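Local structure of probable benzoylformate decarboxylase (Rhodococcus jostii, 7ORX) at residues P206-N220 with A232-F245. The protein belongs to the thiamine diphosphate-dependent enzyme family and carries bound thiamine diphosphate and a sodium ion. Sequence-based numbering, arbitrary orientation.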
loop_
_atom_site.group_PDB
_atom_site.type_symbol
_atom_site.label_atom_id
_atom_site.label_comp_id
_atom_site.label_asym_id
_atom_site.label_seq_id
_atom_site.Cartn_x
_atom_site.Cartn_y
_atom_site.Cartn_z
ATOM N N PRO C 206 20.132 -40.621 -5.589
ATOM C CA PRO C 206 19.795 -39.216 -5.369
ATOM C C PRO C 206 20.130 -38.332 -6.568
ATOM O O PRO C 206 20.936 -38.742 -7.374
ATOM C CB PRO C 206 20.745 -38.829 -4.237
ATOM C CG PRO C 206 21.986 -39.591 -4.545
ATOM C CD PRO C 206 21.477 -40.907 -5.086
ATOM N N VAL C 207 19.534 -37.147 -6.650
ATOM C CA VAL C 207 19.785 -36.155 -7.734
ATOM C C VAL C 207 19.909 -34.773 -7.087
ATOM O O VAL C 207 19.151 -34.506 -6.123
ATOM C CB VAL C 207 18.669 -36.185 -8.792
ATOM C CG1 VAL C 207 17.281 -35.879 -8.243
ATOM C CG2 VAL C 207 18.988 -35.259 -9.946
ATOM N N LEU C 208 20.881 -33.974 -7.541
ATOM C CA LEU C 208 21.057 -32.572 -7.131
ATOM C C LEU C 208 20.354 -31.697 -8.149
ATOM O O LEU C 208 20.634 -31.850 -9.341
ATOM C CB LEU C 208 22.542 -32.215 -7.134
ATOM C CG LEU C 208 23.441 -33.002 -6.191
ATOM C CD1 LEU C 208 24.576 -32.093 -5.733
ATOM C CD2 LEU C 208 22.679 -33.542 -4.987
ATOM N N VAL C 209 19.518 -30.775 -7.696
ATOM C CA VAL C 209 18.933 -29.733 -8.572
ATOM C C VAL C 209 19.466 -28.415 -8.049
ATOM O O VAL C 209 19.382 -28.259 -6.862
ATOM C CB VAL C 209 17.413 -29.806 -8.521
ATOM C CG1 VAL C 209 16.766 -28.715 -9.356
ATOM C CG2 VAL C 209 16.940 -31.180 -8.942
ATOM N N LEU C 210 20.116 -27.604 -8.876
ATOM C CA LEU C 210 20.914 -26.452 -8.409
ATOM C C LEU C 210 20.333 -25.168 -8.973
ATOM O O LEU C 210 19.942 -25.130 -10.145
ATOM C CB LEU C 210 22.380 -26.621 -8.810
ATOM C CG LEU C 210 23.077 -27.809 -8.147
ATOM C CD1 LEU C 210 24.553 -27.918 -8.512
ATOM C CD2 LEU C 210 22.957 -27.765 -6.661
ATOM N N GLY C 211 20.311 -24.129 -8.144
ATOM C CA GLY C 211 19.737 -22.827 -8.508
ATOM C C GLY C 211 20.771 -21.723 -8.444
ATOM O O GLY C 211 21.927 -21.942 -8.064
ATOM N N PRO C 212 20.327 -20.490 -8.743
ATOM C CA PRO C 212 21.223 -19.371 -8.983
ATOM C C PRO C 212 22.050 -19.121 -7.739
ATOM O O PRO C 212 23.195 -18.712 -7.898
ATOM C CB PRO C 212 20.340 -18.175 -9.391
ATOM C CG PRO C 212 18.935 -18.597 -9.153
ATOM C CD PRO C 212 18.929 -20.105 -8.925
ATOM N N ALA C 213 21.473 -19.327 -6.555
ATOM C CA ALA C 213 22.164 -18.940 -5.297
ATOM C C ALA C 213 23.450 -19.753 -5.120
ATOM O O ALA C 213 24.312 -19.293 -4.464
ATOM C CB ALA C 213 21.246 -19.098 -4.122
ATOM N N VAL C 214 23.609 -20.894 -5.772
ATOM C CA VAL C 214 24.901 -21.634 -5.741
ATOM C C VAL C 214 25.935 -20.780 -6.453
ATOM O O VAL C 214 27.004 -20.623 -5.897
ATOM C CB VAL C 214 24.809 -23.026 -6.381
ATOM C CG1 VAL C 214 26.173 -23.700 -6.382
ATOM C CG2 VAL C 214 23.786 -23.915 -5.681
ATOM N N ASP C 215 25.611 -20.234 -7.622
ATOM C CA ASP C 215 26.544 -19.373 -8.400
ATOM C C ASP C 215 26.791 -18.089 -7.609
ATOM O O ASP C 215 27.957 -17.781 -7.362
ATOM C CB ASP C 215 26.052 -19.073 -9.823
ATOM C CG ASP C 215 27.109 -18.537 -10.767
ATOM O OD1 ASP C 215 28.206 -19.185 -10.863
ATOM O OD2 ASP C 215 26.831 -17.483 -11.427
ATOM N N ALA C 216 25.748 -17.390 -7.176
ATOM C CA ALA C 216 25.848 -16.166 -6.321
ATOM C C ALA C 216 26.815 -16.373 -5.145
ATOM O O ALA C 216 27.561 -15.443 -4.884
ATOM C CB ALA C 216 24.498 -15.726 -5.832
ATOM N N ASP C 217 26.814 -17.534 -4.479
ATOM C CA ASP C 217 27.587 -17.780 -3.222
ATOM C C ASP C 217 28.960 -18.366 -3.564
ATOM O O ASP C 217 29.664 -18.812 -2.612
ATOM C CB ASP C 217 26.822 -18.671 -2.227
ATOM C CG ASP C 217 25.988 -17.861 -1.207
ATOM O OD1 ASP C 217 25.468 -16.738 -1.600
ATOM O OD2 ASP C 217 25.864 -18.333 0.023
ATOM N N ARG C 218 29.308 -18.406 -4.869
ATOM C CA ARG C 218 30.635 -18.867 -5.361
ATOM C C ARG C 218 30.879 -20.286 -4.860
ATOM O O ARG C 218 31.991 -20.552 -4.404
ATOM C CB ARG C 218 31.744 -17.915 -4.893
ATOM C CG ARG C 218 31.606 -16.519 -5.477
ATOM C CD ARG C 218 32.337 -15.376 -4.789
ATOM N NE ARG C 218 33.140 -14.671 -5.779
ATOM C CZ ARG C 218 32.681 -13.829 -6.716
ATOM N NH1 ARG C 218 31.398 -13.531 -6.830
ATOM N NH2 ARG C 218 33.531 -13.270 -7.551
ATOM N N ALA C 219 29.870 -21.150 -4.923
ATOM C CA ALA C 219 29.926 -22.537 -4.413
ATOM C C ALA C 219 29.953 -23.566 -5.559
ATOM O O ALA C 219 29.681 -24.746 -5.287
ATOM C CB ALA C 219 28.739 -22.758 -3.530
ATOM N N ASN C 220 30.285 -23.161 -6.795
ATOM C CA ASN C 220 30.298 -24.049 -7.989
ATOM C C ASN C 220 31.178 -25.273 -7.709
ATOM O O ASN C 220 30.672 -26.397 -7.888
ATOM C CB ASN C 220 30.690 -23.263 -9.232
ATOM C CG ASN C 220 29.817 -22.044 -9.442
ATOM O OD1 ASN C 220 29.835 -21.142 -8.598
ATOM N ND2 ASN C 220 29.056 -22.028 -10.545
ATOM N N ALA C 232 26.267 -38.433 -8.327
ATOM C CA ALA C 232 24.875 -37.994 -8.529
ATOM C C ALA C 232 24.786 -37.186 -9.806
ATOM O O ALA C 232 25.647 -36.361 -10.083
ATOM C CB ALA C 232 24.426 -37.160 -7.377
ATOM N N PRO C 233 23.743 -37.414 -10.626
ATOM C CA PRO C 233 23.407 -36.484 -11.679
ATOM C C PRO C 233 23.000 -35.125 -11.113
ATOM O O PRO C 233 22.479 -35.072 -10.010
ATOM C CB PRO C 233 22.243 -37.151 -12.408
ATOM C CG PRO C 233 21.724 -38.185 -11.500
ATOM C CD PRO C 233 22.875 -38.584 -10.619
ATOM N N VAL C 234 23.289 -34.070 -11.872
ATOM C CA VAL C 234 23.024 -32.655 -11.514
ATOM C C VAL C 234 22.186 -32.027 -12.616
ATOM O O VAL C 234 22.634 -32.016 -13.722
ATOM C CB VAL C 234 24.327 -31.883 -11.311
ATOM C CG1 VAL C 234 24.074 -30.395 -11.131
ATOM C CG2 VAL C 234 25.113 -32.433 -10.132
ATOM N N TRP C 235 21.012 -31.538 -12.285
ATOM C CA TRP C 235 20.167 -30.694 -13.143
ATOM C C TRP C 235 20.193 -29.275 -12.615
ATOM O O TRP C 235 20.343 -29.096 -11.385
ATOM C CB TRP C 235 18.733 -31.185 -13.114
ATOM C CG TRP C 235 18.555 -32.545 -13.668
ATOM C CD1 TRP C 235 18.776 -33.744 -13.071
ATOM C CD2 TRP C 235 18.070 -32.820 -14.987
ATOM N NE1 TRP C 235 18.468 -34.761 -13.946
ATOM C CE2 TRP C 235 18.032 -34.216 -15.120
ATOM C CE3 TRP C 235 17.697 -32.006 -16.069
ATOM C CZ2 TRP C 235 17.622 -34.810 -16.298
ATOM C CZ3 TRP C 235 17.325 -32.598 -17.244
ATOM C CH2 TRP C 235 17.293 -33.985 -17.356
ATOM N N ILE C 236 19.965 -28.317 -13.490
ATOM C CA ILE C 236 19.749 -26.914 -13.056
ATOM C C ILE C 236 18.241 -26.718 -12.841
ATOM O O ILE C 236 17.464 -27.152 -13.707
ATOM C CB ILE C 236 20.352 -25.972 -14.108
ATOM C CG1 ILE C 236 21.872 -26.112 -14.126
ATOM C CG2 ILE C 236 19.929 -24.529 -13.883
ATOM C CD1 ILE C 236 22.531 -25.287 -15.232
ATOM N N ALA C 237 17.831 -26.056 -11.777
ATOM C CA ALA C 237 16.420 -25.746 -11.538
ATOM C C ALA C 237 15.838 -24.977 -12.709
ATOM O O ALA C 237 16.489 -24.147 -13.342
ATOM C CB ALA C 237 16.299 -24.907 -10.295
ATOM N N PRO C 238 14.536 -25.142 -12.959
ATOM C CA PRO C 238 13.880 -24.515 -14.092
ATOM C C PRO C 238 13.903 -22.994 -14.110
ATOM O O PRO C 238 13.938 -22.435 -13.122
ATOM C CB PRO C 238 12.429 -24.983 -13.999
ATOM C CG PRO C 238 12.272 -25.322 -12.550
ATOM C CD PRO C 238 13.603 -25.924 -12.149
ATOM N N SER C 239 13.798 -22.403 -15.308
ATOM C CA SER C 239 13.826 -20.942 -15.550
ATOM C C SER C 239 15.078 -20.410 -14.840
ATOM O O SER C 239 14.997 -19.499 -14.006
ATOM C CB SER C 239 12.548 -20.289 -15.039
ATOM O OG SER C 239 11.355 -20.959 -15.470
ATOM N N PRO C 240 16.281 -20.928 -15.206
ATOM C CA PRO C 240 17.520 -20.457 -14.612
ATOM C C PRO C 240 17.909 -19.059 -15.082
ATOM O O PRO C 240 17.711 -18.693 -16.227
ATOM C CB PRO C 240 18.545 -21.466 -15.134
ATOM C CG PRO C 240 18.016 -21.868 -16.478
ATOM C CD PRO C 240 16.515 -21.895 -16.303
ATOM N N SER C 241 18.501 -18.309 -14.198
ATOM C CA SER C 241 19.032 -16.948 -14.407
ATOM C C SER C 241 20.552 -17.021 -14.281
ATOM O O SER C 241 21.160 -16.055 -14.669
ATOM C CB SER C 241 18.416 -16.032 -13.358
ATOM O OG SER C 241 18.433 -16.686 -12.073
ATOM N N ARG C 242 21.117 -18.085 -13.673
ATOM C CA ARG C 242 22.586 -18.253 -13.555
ATOM C C ARG C 242 22.940 -19.708 -13.828
ATOM O O ARG C 242 22.051 -20.549 -13.834
ATOM C CB ARG C 242 23.063 -17.818 -12.179
ATOM C CG ARG C 242 22.641 -16.391 -11.829
ATOM C CD ARG C 242 23.134 -15.975 -10.443
ATOM N NE ARG C 242 24.581 -15.853 -10.407
ATOM C CZ ARG C 242 25.253 -14.966 -9.711
ATOM N NH1 ARG C 242 24.606 -14.089 -8.967
ATOM N NH2 ARG C 242 26.575 -14.935 -9.779
ATOM N N CYS C 243 24.199 -19.997 -14.060
ATOM C CA CYS C 243 24.663 -21.376 -14.248
ATOM C C CYS C 243 25.496 -21.774 -13.037
ATOM O O CYS C 243 26.571 -21.230 -12.810
ATOM C CB CYS C 243 25.513 -21.509 -15.495
ATOM S SG CYS C 243 26.164 -23.188 -15.661
ATOM N N PRO C 244 24.987 -22.672 -12.190
ATOM C CA PRO C 244 25.664 -23.038 -10.958
ATOM C C PRO C 244 26.618 -24.229 -11.020
ATOM O O PRO C 244 27.088 -24.700 -9.983
ATOM C CB PRO C 244 24.476 -23.421 -10.070
ATOM C CG PRO C 244 23.528 -24.063 -11.043
ATOM C CD PRO C 244 23.628 -23.193 -12.266
ATOM N N PHE C 245 26.914 -24.715 -12.211
ATOM C CA PHE C 245 27.682 -25.979 -12.329
ATOM C C PHE C 245 28.374 -26.039 -13.675
ATOM O O PHE C 245 27.829 -25.541 -14.650
ATOM C CB PHE C 245 26.698 -27.135 -12.219
ATOM C CG PHE C 245 27.311 -28.438 -11.827
ATOM C CD1 PHE C 245 27.626 -28.688 -10.506
ATOM C CD2 PHE C 245 27.493 -29.431 -12.762
ATOM C CE1 PHE C 245 28.169 -29.901 -10.126
ATOM C CE2 PHE C 245 28.026 -30.657 -12.378
ATOM C CZ PHE C 245 28.381 -30.887 -11.061
#
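L208 and L210 pair in parallel with V234 and I236, the axes of strands 206-210 and 234-236 approaching to 4.6 Å at 25°, with four backbone hydrogen bonds from L208 N to P233 O through to A237 N on L210 O. On the face with V207 and V209, V207 CG2, anti to the backbone N, meets the W235 indole edge at CD1, 3.5 Å away. On the other face L210 CD1 touches V234 CG1 at 3.6 Å, and that same methyl of V234 sits over the centre of the F245 ring. Helix 220-230, which joins the two strands in a beta-alpha-beta crossover of the Rossmann-like central domain, covers this side through A223, V224 and A227. Past the strand ends, P244 packs its CG on L210 CB (3.6 Å) and its CB on V214 CB. Beyond it R242, its chain bent at chi3 (68°), grips D215 side-on: NE and NH2 both reach OD2 at 3.0 Å, the carboxylate and guanidinium planes 76° apart. A216 N lies over the centre of one guanidinium face. Bonds on both oxygens hold the D215 carboxylate against rotation, for OD1 accepts N220 ND2 at 3.0 Å and also the backbone N of G396.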